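Local coordinates for protein alpha-Amylase (Thermotoga maritima, PDB 2B5D) that belongs to glycoside hydrolase family 57 and joins a mainly parallel beta-sheet domain to a mostly helical C-terminal region, at residues K87-T92 / R269-Y273; W246-Y252 / D322-K326; K290-I294 / K304-D308. All coordinates share one frame; numbering follows the deposited sequence. Where two conformers were deposited one is given.

The three contacts all lie within the family 57 region but differ in burial and chemistry. Contact 2 is the buried one. It joins the loop 246-252 to helix 309-338, mainly through aromatic rings. Contacts 1 and 3 are partly buried and more polar. Contact 1 ties helix 68-91 to the start of helix 271-274 through arginines, glutamates and a tyrosine. Contact 3 joins two segments of the loop before helix 309-338 by backbone bonds and a salt bridge. Contact 2 uses that same helix. Contacts 1 and 3 touch: E88 OE1 and Y291 OH lie 2.6 Å apart, a probable hydrogen bond. Contact 2 stays apart from both. It borders a second subunit.

Contact 1 (K87-T92 / R269-Y273); sequences KEVERT and REMEY
R91 and R269 lie against each other while running in opposite directions. Their guanidinium planes are 33° apart. R269 NE sits 3.5 Å above the plane of the R91 guanidinium, over its centre. In return, R91 CG covers one face of the R269 guanidinium, toward the rim. R91 bends at chi2 and chi3, which helps lay its flat end over R269. R91 NH1 and R269 NH2 are 3.4 Å apart. Both are donors, and no bond joins them.

Acidic groups probably offset this pairing of like charges. E88 meets R269 at the guanidinium edge. A salt bridge is modelled there, from R269 NH1 to E88 OE2 at 2.6 Å. E88 OE2 is crowded in the model, so the detail of this bond is doubtful. E95 forms a second salt bridge with R269 NH2. E270 OE1 lies 4.3 Å from R91 NH2, well out of the guanidinium plane. No N-H points at it, so any effect is probably through charge alone.

Y273 supplies the aromatic part. Its CG is anti to the backbone N (chi1 -180°), and the ring reaches between K87 and R91. K87 CD lies over one ring face, 4.1 Å from Y273 CZ. R91 NE approaches Y273 CD2 to 3.4 Å, with the guanidinium turned steeply against the ring, at 80°. The K87 ammonium itself bonds to Y277 OH.

Among backbone acceptors, E88 O takes both T92 N and T92 OG1, the latter at 2.7 Å. E88 OE1 bonds to Y291 OH.

The contact joins helix 68-91 to the start of helix 271-274, where E270 holds the N-cap position. V89 points away from 269-273 and packs on K104 and R107 of helix 97-119. T92 touches H100 and A103 of that same helix.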
loop_
_atom_site.group_PDB
_atom_site.type_symbol
_atom_site.label_atom_id
_atom_site.label_comp_id
_atom_site.label_asym_id
_atom_site.label_seq_id
_atom_site.Cartn_x
_atom_site.Cartn_y
_atom_site.Cartn_z
ATOM N N LYS A 87 -26.220 -26.809 9.151
ATOM C CA LYS A 87 -26.707 -26.080 7.985
ATOM C C LYS A 87 -26.253 -26.772 6.708
ATOM O O LYS A 87 -26.943 -26.729 5.681
ATOM C CB LYS A 87 -26.140 -24.663 7.973
ATOM C CG LYS A 87 -27.060 -23.531 8.396
ATOM C CD LYS A 87 -26.495 -22.223 7.833
ATOM C CE LYS A 87 -27.377 -20.996 8.095
ATOM N NZ LYS A 87 -26.998 -20.225 9.326
ATOM N N GLU A 88 -25.081 -27.404 6.780
ATOM C CA GLU A 88 -24.448 -27.974 5.614
ATOM C C GLU A 88 -24.952 -29.369 5.307
ATOM O O GLU A 88 -25.082 -29.725 4.131
ATOM C CB GLU A 88 -22.920 -27.933 5.741
ATOM C CG GLU A 88 -22.290 -26.625 5.228
ATOM C CD GLU A 88 -22.337 -26.467 3.697
ATOM O OE1 GLU A 88 -22.114 -27.463 2.982
ATOM O OE2 GLU A 88 -22.580 -25.343 3.193
ATOM N N VAL A 89 -25.259 -30.146 6.348
ATOM C CA VAL A 89 -25.834 -31.480 6.143
ATOM C C VAL A 89 -27.221 -31.449 5.450
ATOM O O VAL A 89 -27.539 -32.355 4.677
ATOM C CB VAL A 89 -25.814 -32.381 7.425
ATOM C CG1 VAL A 89 -26.491 -31.713 8.580
ATOM C CG2 VAL A 89 -26.492 -33.729 7.152
ATOM N N GLU A 90 -28.020 -30.407 5.708
ATOM C CA GLU A 90 -29.296 -30.216 4.989
ATOM C C GLU A 90 -29.121 -29.655 3.576
ATOM O O GLU A 90 -29.626 -30.242 2.619
ATOM C CB GLU A 90 -30.306 -29.372 5.796
ATOM C CG GLU A 90 -31.392 -30.190 6.521
ATOM C CD GLU A 90 -32.617 -30.511 5.647
ATOM O OE1 GLU A 90 -33.744 -30.523 6.201
ATOM O OE2 GLU A 90 -32.465 -30.749 4.422
ATOM N N ARG A 91 -28.396 -28.542 3.449
ATOM C CA ARG A 91 -28.121 -27.914 2.149
ATOM C C ARG A 91 -27.442 -28.863 1.154
ATOM O O ARG A 91 -27.544 -28.663 -0.054
ATOM C CB ARG A 91 -27.301 -26.623 2.348
ATOM C CG ARG A 91 -26.703 -25.958 1.074
ATOM C CD ARG A 91 -27.606 -24.882 0.440
ATOM N NE ARG A 91 -26.905 -23.603 0.197
ATOM C CZ ARG A 91 -26.331 -23.222 -0.955
ATOM N NH1 ARG A 91 -26.349 -24.023 -2.019
ATOM N NH2 ARG A 91 -25.728 -22.032 -1.048
ATOM N N THR A 92 -26.749 -29.891 1.656
ATOM C CA THR A 92 -26.040 -30.837 0.774
ATOM C C THR A 92 -26.889 -32.012 0.290
ATOM O O THR A 92 -26.561 -32.645 -0.726
ATOM C CB THR A 92 -24.734 -31.394 1.401
ATOM O OG1 THR A 92 -25.008 -31.972 2.683
ATOM C CG2 THR A 92 -23.668 -30.299 1.518
ATOM N N ARG A 269 -19.806 -21.123 -1.261
ATOM C CA ARG A 269 -21.199 -20.956 -0.869
ATOM C C ARG A 269 -21.637 -19.492 -1.065
ATOM O O ARG A 269 -20.826 -18.563 -0.951
ATOM C CB ARG A 269 -21.405 -21.396 0.578
ATOM C CG ARG A 269 -22.705 -22.102 0.830
ATOM C CD ARG A 269 -22.535 -23.609 0.969
ATOM N NE ARG A 269 -23.037 -24.338 -0.189
ATOM C CZ ARG A 269 -23.404 -25.621 -0.193
ATOM N NH1 ARG A 269 -23.340 -26.369 0.903
ATOM N NH2 ARG A 269 -23.855 -26.158 -1.316
ATOM N N GLU A 270 -22.920 -19.300 -1.372
ATOM C CA GLU A 270 -23.480 -17.961 -1.617
ATOM C C GLU A 270 -23.374 -17.069 -0.389
ATOM O O GLU A 270 -23.558 -17.523 0.737
ATOM C CB GLU A 270 -24.928 -18.048 -2.095
ATOM C CG GLU A 270 -25.113 -18.930 -3.329
ATOM C CD GLU A 270 -26.402 -18.612 -4.075
ATOM O OE1 GLU A 270 -27.248 -19.523 -4.240
ATOM O OE2 GLU A 270 -26.572 -17.442 -4.482
ATOM N N MET A 271 -23.075 -15.797 -0.646
ATOM C CA MET A 271 -22.774 -14.791 0.375
ATOM C C MET A 271 -23.790 -14.666 1.528
ATOM O O MET A 271 -23.394 -14.520 2.698
ATOM C CB MET A 271 -22.544 -13.428 -0.289
ATOM C CG MET A 271 -22.235 -12.293 0.690
ATOM S SD MET A 271 -20.858 -12.681 1.794
ATOM C CE MET A 271 -19.467 -12.511 0.659
ATOM N N GLU A 272 -25.084 -14.709 1.199
ATOM C CA GLU A 272 -26.125 -14.568 2.224
ATOM C C GLU A 272 -26.178 -15.794 3.122
ATOM O O GLU A 272 -26.436 -15.687 4.326
ATOM C CB GLU A 272 -27.500 -14.275 1.616
ATOM C CG GLU A 272 -28.347 -13.343 2.511
ATOM C CD GLU A 272 -29.785 -13.190 2.044
ATOM O OE1 GLU A 272 -30.277 -14.088 1.324
ATOM O OE2 GLU A 272 -30.421 -12.171 2.407
ATOM N N TYR A 273 -25.918 -16.952 2.519
ATOM C CA TYR A 273 -25.800 -18.214 3.240
ATOM C C TYR A 273 -24.641 -18.187 4.248
ATOM O O TYR A 273 -24.795 -18.590 5.409
ATOM C CB TYR A 273 -25.596 -19.354 2.238
ATOM C CG TYR A 273 -25.461 -20.712 2.876
ATOM C CD1 TYR A 273 -24.260 -21.113 3.480
ATOM C CD2 TYR A 273 -26.530 -21.603 2.884
ATOM C CE1 TYR A 273 -24.135 -22.363 4.078
ATOM C CE2 TYR A 273 -26.411 -22.855 3.473
ATOM C CZ TYR A 273 -25.214 -23.226 4.065
ATOM O OH TYR A 273 -25.104 -24.463 4.643
#

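Contact 2 (W246-Y252 / D322-K326); sequences WSAAVGY and DFLHK
Y252 OH donates to D322 OD2 over 2.8 Å. The bond uses the anti lone pair of that oxygen. The ring and carboxylate planes stand nearly perpendicular, at 88°. K326 NZ reaches the same oxygen from the syn side, 3.1 Å from D322 OD2 and tilted out of the carboxylate plane. OD2 is thus gripped by two donors, one from the loop and one from the next turn of its own helix.

The close-packed part is aromatic. F323 has CG anti to its backbone N (chi1 -156°), which sets its ring with W246 over one face and the Y252 hydroxyl at the edge. The edge of W246 points at that face of F323. This is an edge-to-face pair, with centroids 5.4 Å apart and planes at 61°. F323 CD1 lies near the plane of the Y252 ring, at its edge, 4.1 Å from Y252 CE1. F348 and F353 meet W246 edge-to-face, and F363 also touches it. H319 stacks on Y252.

The loop is shaped by an ST motif. S247 OG accepts from V250 N at 3.2 Å, and G251 N bonds to S247 O. This turn carries the chain from W246 back to Y252.

The far end of the turn is looser. A248 and A249 are exposed there and do not reach the helix. A249 O is bonded by K297 NZ.

A second subunit closes another edge of the contact. F213 of that subunit makes a cation-pi contact with K326. The same F213 packs on Y252.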
loop_
_atom_site.group_PDB
_atom_site.type_symbol
_atom_site.label_atom_id
_atom_site.label_comp_id
_atom_site.label_asym_id
_atom_site.label_seq_id
_atom_site.Cartn_x
_atom_site.Cartn_y
_atom_site.Cartn_z
ATOM N N TRP A 246 7.069 -34.795 2.473
ATOM C CA TRP A 246 5.754 -34.227 2.826
ATOM C C TRP A 246 5.305 -33.075 1.957
ATOM O O TRP A 246 4.306 -32.430 2.251
ATOM C CB TRP A 246 5.769 -33.781 4.265
ATOM C CG TRP A 246 6.404 -34.785 5.102
ATOM C CD1 TRP A 246 7.510 -34.621 5.856
ATOM C CD2 TRP A 246 6.025 -36.159 5.223
ATOM N NE1 TRP A 246 7.843 -35.801 6.471
ATOM C CE2 TRP A 246 6.937 -36.762 6.105
ATOM C CE3 TRP A 246 5.000 -36.939 4.672
ATOM C CZ2 TRP A 246 6.854 -38.111 6.465
ATOM C CZ3 TRP A 246 4.912 -38.273 5.042
ATOM C CH2 TRP A 246 5.838 -38.841 5.930
ATOM N N SER A 247 6.062 -32.825 0.898
ATOM C CA SER A 247 5.759 -31.849 -0.103
ATOM C C SER A 247 4.477 -32.196 -0.871
ATOM O O SER A 247 4.281 -33.346 -1.230
ATOM C CB SER A 247 6.931 -31.832 -1.079
ATOM O OG SER A 247 6.737 -30.864 -2.077
ATOM N N ALA A 248 3.616 -31.208 -1.121
ATOM C CA ALA A 248 2.489 -31.361 -2.031
ATOM C C ALA A 248 2.939 -31.389 -3.488
ATOM O O ALA A 248 2.293 -32.011 -4.344
ATOM C CB ALA A 248 1.498 -30.231 -1.832
ATOM N N ALA A 249 4.012 -30.670 -3.794
ATOM C CA ALA A 249 4.545 -30.653 -5.144
ATOM C C ALA A 249 5.207 -31.995 -5.558
ATOM O O ALA A 249 5.060 -32.442 -6.734
ATOM C CB ALA A 249 5.501 -29.484 -5.324
ATOM N N VAL A 250 5.914 -32.644 -4.615
ATOM C CA VAL A 250 6.658 -33.882 -4.939
ATOM C C VAL A 250 6.481 -35.064 -3.974
ATOM O O VAL A 250 7.066 -36.113 -4.175
ATOM C CB VAL A 250 8.176 -33.623 -5.141
ATOM C CG1 VAL A 250 8.438 -32.470 -6.133
ATOM C CG2 VAL A 250 8.890 -33.358 -3.787
ATOM N N GLY A 251 5.687 -34.930 -2.931
ATOM C CA GLY A 251 5.639 -35.999 -1.943
ATOM C C GLY A 251 4.271 -36.596 -1.763
ATOM O O GLY A 251 3.362 -36.322 -2.556
ATOM N N TYR A 252 4.101 -37.399 -0.734
ATOM C CA TYR A 252 2.815 -38.064 -0.497
ATOM C C TYR A 252 1.606 -37.124 -0.470
ATOM O O TYR A 252 0.653 -37.363 -1.194
ATOM C CB TYR A 252 2.797 -38.883 0.795
ATOM C CG TYR A 252 3.885 -39.898 0.950
ATOM C CD1 TYR A 252 4.661 -39.930 2.111
ATOM C CD2 TYR A 252 4.132 -40.865 -0.051
ATOM C CE1 TYR A 252 5.648 -40.886 2.287
ATOM C CE2 TYR A 252 5.102 -41.812 0.117
ATOM C CZ TYR A 252 5.861 -41.810 1.284
ATOM O OH TYR A 252 6.832 -42.733 1.436
ATOM N N ASP A 322 4.807 -47.453 1.894
ATOM C CA ASP A 322 5.963 -46.946 1.181
ATOM C C ASP A 322 7.026 -46.451 2.189
ATOM O O ASP A 322 8.197 -46.823 2.125
ATOM C CB ASP A 322 5.575 -45.803 0.258
ATOM C CG ASP A 322 6.619 -45.531 -0.762
ATOM O OD1 ASP A 322 6.826 -46.412 -1.600
ATOM O OD2 ASP A 322 7.238 -44.454 -0.776
ATOM N N PHE A 323 6.607 -45.591 3.103
ATOM C CA PHE A 323 7.534 -45.011 4.023
ATOM C C PHE A 323 8.183 -46.071 4.933
ATOM O O PHE A 323 9.421 -46.088 5.051
ATOM C CB PHE A 323 6.912 -43.854 4.818
ATOM C CG PHE A 323 7.938 -42.881 5.330
ATOM C CD1 PHE A 323 8.808 -42.266 4.440
ATOM C CD2 PHE A 323 8.043 -42.606 6.693
ATOM C CE1 PHE A 323 9.766 -41.416 4.902
ATOM C CE2 PHE A 323 8.993 -41.740 7.166
ATOM C CZ PHE A 323 9.854 -41.130 6.277
ATOM N N LEU A 324 7.349 -46.949 5.513
ATOM C CA LEU A 324 7.815 -48.148 6.217
ATOM C C LEU A 324 8.895 -48.927 5.469
ATOM O O LEU A 324 9.994 -49.158 6.016
ATOM C CB LEU A 324 6.662 -49.091 6.513
ATOM C CG LEU A 324 7.026 -50.440 7.154
ATOM C CD1 LEU A 324 7.180 -50.362 8.674
ATOM C CD2 LEU A 324 5.978 -51.497 6.775
ATOM N N HIS A 325 8.617 -49.312 4.220
ATOM C CA HIS A 325 9.583 -50.062 3.444
ATOM C C HIS A 325 10.840 -49.259 3.215
ATOM O O HIS A 325 11.927 -49.791 3.311
ATOM C CB HIS A 325 8.970 -50.685 2.145
ATOM C CG HIS A 325 7.777 -51.559 2.428
ATOM N ND1 HIS A 325 6.725 -51.717 1.546
ATOM C CD2 HIS A 325 7.436 -52.260 3.542
ATOM C CE1 HIS A 325 5.798 -52.484 2.096
ATOM N NE2 HIS A 325 6.203 -52.824 3.309
ATOM N N LYS A 326 10.721 -47.978 2.930
ATOM C CA LYS A 326 11.938 -47.124 2.873
ATOM C C LYS A 326 12.777 -47.068 4.185
ATOM O O LYS A 326 13.994 -47.050 4.132
ATOM C CB LYS A 326 11.579 -45.726 2.417
ATOM C CG LYS A 326 11.175 -45.734 0.991
ATOM C CD LYS A 326 10.556 -44.443 0.541
ATOM C CE LYS A 326 11.021 -44.188 -0.859
ATOM N NZ LYS A 326 10.094 -44.854 -1.809
#

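Contact 3 (K290-I294 / K304-D308); sequences KYHRI and KEYYD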
loop_
_atom_site.group_PDB
_atom_site.type_symbol
_atom_site.label_atom_id
_atom_site.label_comp_id
_atom_site.label_asym_id
_atom_site.label_seq_id
_atom_site.Cartn_x
_atom_site.Cartn_y
_atom_site.Cartn_z
ATOM N N LYS A 290 -14.409 -28.458 3.784
ATOM C CA LYS A 290 -13.848 -28.516 2.434
ATOM C C LYS A 290 -14.217 -29.846 1.767
ATOM O O LYS A 290 -14.070 -30.907 2.379
ATOM C CB LYS A 290 -12.315 -28.414 2.496
ATOM C CG LYS A 290 -11.720 -27.438 3.497
ATOM C CD LYS A 290 -10.278 -27.203 3.136
ATOM C CE LYS A 290 -9.459 -26.711 4.307
ATOM N NZ LYS A 290 -9.415 -25.236 4.388
ATOM N N TYR A 291 -14.651 -29.790 0.511
ATOM C CA TYR A 291 -15.264 -30.945 -0.162
ATOM C C TYR A 291 -14.515 -31.551 -1.349
ATOM O O TYR A 291 -14.911 -32.568 -1.868
ATOM C CB TYR A 291 -16.678 -30.557 -0.626
ATOM C CG TYR A 291 -17.692 -30.262 0.483
ATOM C CD1 TYR A 291 -18.363 -29.061 0.519
ATOM C CD2 TYR A 291 -18.003 -31.220 1.456
ATOM C CE1 TYR A 291 -19.301 -28.795 1.518
ATOM C CE2 TYR A 291 -18.955 -30.967 2.457
ATOM C CZ TYR A 291 -19.594 -29.767 2.470
ATOM O OH TYR A 291 -20.528 -29.505 3.442
ATOM N N HIS A 292 -13.428 -30.935 -1.786
ATOM C CA HIS A 292 -12.705 -31.414 -2.964
ATOM C C HIS A 292 -11.413 -32.147 -2.626
ATOM O O HIS A 292 -10.821 -31.942 -1.549
ATOM C CB HIS A 292 -12.461 -30.260 -3.927
ATOM C CG HIS A 292 -13.723 -29.535 -4.319
ATOM N ND1 HIS A 292 -14.401 -28.690 -3.457
ATOM C CD2 HIS A 292 -14.442 -29.555 -5.467
ATOM C CE1 HIS A 292 -15.461 -28.199 -4.073
ATOM N NE2 HIS A 292 -15.504 -28.703 -5.295
ATOM N N ARG A 293 -11.036 -33.059 -3.521
ATOM C CA ARG A 293 -9.737 -33.688 -3.453
ATOM C C ARG A 293 -8.799 -32.969 -4.436
ATOM O O ARG A 293 -9.260 -32.272 -5.340
ATOM C CB ARG A 293 -9.834 -35.187 -3.765
ATOM C CG ARG A 293 -10.515 -35.530 -5.081
ATOM C CD ARG A 293 -10.734 -37.031 -5.215
ATOM N NE ARG A 293 -11.127 -37.372 -6.577
ATOM C CZ ARG A 293 -10.289 -37.701 -7.561
ATOM N NH1 ARG A 293 -8.977 -37.750 -7.358
ATOM N NH2 ARG A 293 -10.774 -37.964 -8.764
ATOM N N ILE A 294 -7.494 -33.169 -4.277
ATOM C CA ILE A 294 -6.510 -32.498 -5.129
ATOM C C ILE A 294 -6.761 -32.776 -6.622
ATOM O O ILE A 294 -6.534 -31.886 -7.452
ATOM C CB ILE A 294 -5.040 -32.820 -4.685
ATOM C CG1 ILE A 294 -4.781 -32.296 -3.266
ATOM C CG2 ILE A 294 -3.989 -32.269 -5.689
ATOM C CD1 ILE A 294 -3.596 -32.907 -2.578
ATOM N N LYS A 304 -11.664 -29.508 -10.077
ATOM C CA LYS A 304 -11.455 -30.387 -8.937
ATOM C C LYS A 304 -12.662 -31.221 -8.545
ATOM O O LYS A 304 -13.772 -30.713 -8.399
ATOM C CB LYS A 304 -10.937 -29.589 -7.722
ATOM C CG LYS A 304 -9.506 -29.143 -7.949
ATOM C CD LYS A 304 -8.803 -28.765 -6.692
ATOM C CE LYS A 304 -7.496 -28.080 -7.032
ATOM N NZ LYS A 304 -6.339 -29.019 -7.196
ATOM N N GLU A 305 -12.420 -32.506 -8.338
ATOM C CA GLU A 305 -13.470 -33.426 -7.982
ATOM C C GLU A 305 -13.707 -33.502 -6.496
ATOM O O GLU A 305 -12.848 -33.144 -5.695
ATOM C CB GLU A 305 -13.171 -34.803 -8.563
ATOM C CG GLU A 305 -13.544 -34.831 -10.018
ATOM C CD GLU A 305 -13.008 -36.021 -10.734
ATOM O OE1 GLU A 305 -12.350 -35.795 -11.777
ATOM O OE2 GLU A 305 -13.245 -37.174 -10.259
ATOM N N TYR A 306 -14.880 -33.998 -6.139
ATOM C CA TYR A 306 -15.274 -34.109 -4.747
ATOM C C TYR A 306 -14.462 -35.131 -3.955
ATOM O O TYR A 306 -14.086 -36.183 -4.470
ATOM C CB TYR A 306 -16.782 -34.390 -4.656
ATOM C CG TYR A 306 -17.622 -33.167 -4.987
ATOM C CD1 TYR A 306 -18.535 -33.187 -6.068
ATOM C CD2 TYR A 306 -17.485 -31.977 -4.244
ATOM C CE1 TYR A 306 -19.301 -32.069 -6.394
ATOM C CE2 TYR A 306 -18.241 -30.845 -4.566
ATOM C CZ TYR A 306 -19.162 -30.901 -5.648
ATOM O OH TYR A 306 -19.919 -29.782 -5.976
ATOM N N TYR A 307 -14.197 -34.794 -2.698
ATOM C CA TYR A 307 -13.425 -35.639 -1.793
ATOM C C TYR A 307 -14.175 -36.920 -1.436
ATOM O O TYR A 307 -15.342 -36.890 -0.995
ATOM C CB TYR A 307 -13.086 -34.858 -0.507
ATOM C CG TYR A 307 -12.178 -35.575 0.483
ATOM C CD1 TYR A 307 -10.881 -35.991 0.115
ATOM C CD2 TYR A 307 -12.597 -35.812 1.786
ATOM C CE1 TYR A 307 -10.055 -36.634 1.011
ATOM C CE2 TYR A 307 -11.773 -36.448 2.702
ATOM C CZ TYR A 307 -10.502 -36.859 2.304
ATOM O OH TYR A 307 -9.676 -37.478 3.212
ATOM N N ASP A 308 -13.476 -38.037 -1.612
ATOM C CA ASP A 308 -13.917 -39.344 -1.157
ATOM C C ASP A 308 -12.926 -39.831 -0.114
ATOM O O ASP A 308 -11.791 -40.158 -0.438
ATOM C CB ASP A 308 -13.974 -40.324 -2.330
ATOM C CG ASP A 308 -14.515 -41.708 -1.927
ATOM O OD1 ASP A 308 -14.854 -42.479 -2.852
ATOM O OD2 ASP A 308 -14.607 -42.029 -0.707
HETATM O O HOH W 1 -14.213 -37.612 -6.444
#
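H292 has Y306 over one face and the backbone oxygen of K304 at its edge. Y306 CD2 stands 3.9 Å above the imidazole plane of H292, toward the rim. The two side chains lie side by side and point the same way, with their rings oblique at 33°. K304 O lies in the imidazole plane, 3.2 Å from H292 CD2. Y291 O lies in the plane of the Y306 ring, at its edge. The R293 guanidinium has Y306 O and a water at its edge, and R293 NE donates to that water.

R293 NH2 bonds to E305 OE2 at 3.0 Å in a salt bridge. It comes from above the carboxylate plane, and the two flat groups are almost perpendicular, at 89°. R293 NH1 is taken by P256 O.

The backbones form a single antiparallel bridge, with H292 and Y306 as a non-hydrogen-bonded pair. R293 N donates to E305 O at 2.8 Å. On the other flank Y307 N donates to Y291 O, a bond modelled very short. K304 bends at chi4 (-89°) and K304 NZ bonds to I294 O at 2.9 Å; E260 forms a salt bridge with the same nitrogen.

Both segments lie in the loop between helices 271-274 and 309-338. D308 caps the latter through D310 N. Y291, Y306 and Y307 pack on helix 97-119, and Y291 and H292 also touch helix 265-268.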